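Local coordinates for attachment protein G3P (Enterobacteria phage Ike, PDB 4EO0), which probably lets the filamentous phage start infection by binding the host N-pilus through its pilus binding domain at the phage tip, at residues D78-N83 / I95-E100. Numbering follows the deposited sequence.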
loop_
_atom_site.group_PDB
_atom_site.type_symbol
_atom_site.label_atom_id
_atom_site.label_comp_id
_atom_site.label_asym_id
_atom_site.label_seq_id
_atom_site.Cartn_x
_atom_site.Cartn_y
_atom_site.Cartn_z
ATOM N N ASP A 78 -5.009 -8.263 -4.859
ATOM C CA ASP A 78 -6.303 -7.970 -4.225
ATOM C C ASP A 78 -6.114 -7.418 -2.818
ATOM O O ASP A 78 -6.843 -6.518 -2.393
ATOM C CB ASP A 78 -7.177 -9.242 -4.177
ATOM C CG ASP A 78 -7.483 -9.828 -5.550
ATOM O OD1 ASP A 78 -7.628 -9.044 -6.509
ATOM O OD2 ASP A 78 -7.661 -11.061 -5.640
ATOM N N THR A 79 -5.148 -7.959 -2.105
ATOM C CA THR A 79 -4.853 -7.613 -0.712
ATOM C C THR A 79 -3.366 -7.320 -0.540
ATOM O O THR A 79 -2.536 -7.779 -1.337
ATOM C CB THR A 79 -5.317 -8.745 0.242
ATOM O OG1 THR A 79 -4.639 -9.963 -0.089
ATOM C CG2 THR A 79 -6.851 -8.944 0.247
ATOM N N CYS A 80 -3.039 -6.587 0.508
ATOM C CA CYS A 80 -1.664 -6.224 0.810
ATOM C C CYS A 80 -1.066 -7.213 1.758
ATOM O O CYS A 80 -1.794 -7.995 2.374
ATOM C CB CYS A 80 -1.605 -4.822 1.414
ATOM S SG CYS A 80 -1.915 -3.505 0.227
ATOM N N VAL A 81 0.268 -7.132 1.902
ATOM C CA VAL A 81 1.076 -7.805 2.923
ATOM C C VAL A 81 1.570 -6.648 3.804
ATOM O O VAL A 81 2.064 -5.633 3.285
ATOM C CB VAL A 81 2.235 -8.654 2.379
ATOM C CG1 VAL A 81 3.118 -9.186 3.525
ATOM C CG2 VAL A 81 1.696 -9.793 1.532
ATOM N N TYR A 82 1.411 -6.802 5.114
ATOM C CA TYR A 82 1.775 -5.787 6.104
ATOM C C TYR A 82 2.930 -6.220 6.959
ATOM O O TYR A 82 3.145 -7.419 7.141
ATOM C CB TYR A 82 0.574 -5.469 7.021
ATOM C CG TYR A 82 -0.685 -5.106 6.275
ATOM C CD1 TYR A 82 -1.530 -6.092 5.772
ATOM C CD2 TYR A 82 -1.011 -3.774 6.026
ATOM C CE1 TYR A 82 -2.677 -5.760 5.046
ATOM C CE2 TYR A 82 -2.157 -3.431 5.306
ATOM C CZ TYR A 82 -2.975 -4.430 4.801
ATOM O OH TYR A 82 -4.118 -4.113 4.114
ATOM N N ASN A 83 3.662 -5.255 7.525
ATOM C CA ASN A 83 4.768 -5.565 8.454
ATOM C C ASN A 83 4.366 -5.364 9.926
ATOM O O ASN A 83 5.226 -5.210 10.792
ATOM C CB ASN A 83 6.028 -4.764 8.095
ATOM C CG ASN A 83 5.942 -3.284 8.404
ATOM O OD1 ASN A 83 4.878 -2.736 8.659
ATOM N ND2 ASN A 83 7.064 -2.603 8.392
ATOM N N ILE A 95 3.025 1.246 10.045
ATOM C CA ILE A 95 2.903 -0.047 9.371
ATOM C C ILE A 95 2.978 0.243 7.888
ATOM O O ILE A 95 2.323 1.168 7.413
ATOM C CB ILE A 95 1.596 -0.807 9.725
ATOM C CG1 ILE A 95 1.648 -1.317 11.168
ATOM C CG2 ILE A 95 1.317 -1.983 8.773
ATOM C CD1 ILE A 95 0.304 -1.830 11.737
ATOM N N ARG A 96 3.736 -0.573 7.148
ATOM C CA ARG A 96 3.864 -0.498 5.702
ATOM C C ARG A 96 2.903 -1.510 5.129
ATOM O O ARG A 96 2.904 -2.651 5.574
ATOM C CB ARG A 96 5.275 -0.911 5.296
ATOM C CG ARG A 96 6.341 0.095 5.658
ATOM C CD ARG A 96 7.710 -0.368 5.204
ATOM N NE ARG A 96 8.685 0.703 5.424
ATOM C CZ ARG A 96 9.088 1.534 4.469
ATOM N NH1 ARG A 96 8.651 1.387 3.222
ATOM N NH2 ARG A 96 9.958 2.495 4.745
ATOM N N ALA A 97 2.066 -1.085 4.178
ATOM C CA ALA A 97 1.144 -1.938 3.414
ATOM C C ALA A 97 1.799 -2.027 2.043
ATOM O O ALA A 97 2.044 -1.006 1.411
ATOM C CB ALA A 97 -0.232 -1.271 3.298
ATOM N N GLN A 98 2.148 -3.233 1.624
ATOM C CA GLN A 98 2.763 -3.441 0.313
ATOM C C GLN A 98 1.818 -4.203 -0.588
ATOM O O GLN A 98 1.286 -5.249 -0.197
ATOM C CB GLN A 98 4.099 -4.189 0.406
ATOM C CG GLN A 98 5.263 -3.306 0.884
ATOM C CD GLN A 98 6.529 -4.061 1.139
ATOM O OE1 GLN A 98 6.676 -5.242 0.789
ATOM N NE2 GLN A 98 7.510 -3.371 1.686
ATOM N N VAL A 99 1.593 -3.676 -1.804
ATOM C CA VAL A 99 0.793 -4.380 -2.802
ATOM C C VAL A 99 1.701 -4.776 -3.979
ATOM O O VAL A 99 2.600 -3.995 -4.385
ATOM C CB VAL A 99 -0.494 -3.604 -3.234
ATOM C CG1 VAL A 99 -0.191 -2.448 -4.210
ATOM C CG2 VAL A 99 -1.532 -4.567 -3.846
ATOM N N GLU A 100 1.421 -5.931 -4.591
ATOM C CA GLU A 100 2.144 -6.275 -5.815
ATOM C C GLU A 100 1.469 -5.565 -6.983
ATOM O O GLU A 100 0.248 -5.586 -7.083
ATOM C CB GLU A 100 2.154 -7.804 -6.068
ATOM C CG GLU A 100 2.966 -8.656 -5.089
ATOM C CD GLU A 100 3.059 -10.112 -5.493
ATOM O OE1 GLU A 100 2.238 -10.552 -6.329
ATOM O OE2 GLU A 100 3.957 -10.819 -4.982
HETATM O O HOH W 1 4.435 -4.609 4.061
#
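T79 meets the neighbouring strand lightly, its carbonyl O lying near CG2 of V99. At C80 the chain closes in: SG, set anti to the carbonyl carbon (chi1 -73°), rests 3.7 Å from CB of V99 and less closely against CB of A97, while CB of C80 lies 3.3 Å from the carbonyl O of Q98. The same sulfur forms the disulfide with C45 of helix 38-66, so this covalent link to the helix sits directly beside the strand pairing. V81 supplies both backbone bonds of a hydrogen-bonded antiparallel pair with Q98, V81 N to Q98 O at 3.0 Å and Q98 N to V81 O at 2.9 Å, both nearly straight. The short strand 81-82 thereby joins the antiparallel sheet of the pilus binding domain alongside strand 94-106, whose A97 and V99 also bond through their backbones to G14 and Y12 of strand 12-24. Y82 and A97 form the next, non-hydrogen-bonded pair, with side chains on the face packed against helix 38-66, where Y82 touches L41. The Y82 ring approaches A97 obliquely, CE2 3.5 Å from the alanine CB, whereas CG2 of I95 lies at the ring edge. Beyond the pair, N83 N makes a weak bond to R96 O. A water donates to this oxygen and to V81 O, bridging the two strands. The N83 side chain then takes over from the backbone: chi1 of 72° sets CG between the backbone N and the carbonyl carbon, and from there OD1 accepts R96 N at 2.9 Å, the donor standing 45° out of the amide carbonyl plane, and ND2 lies 3.9 Å from CG of R96.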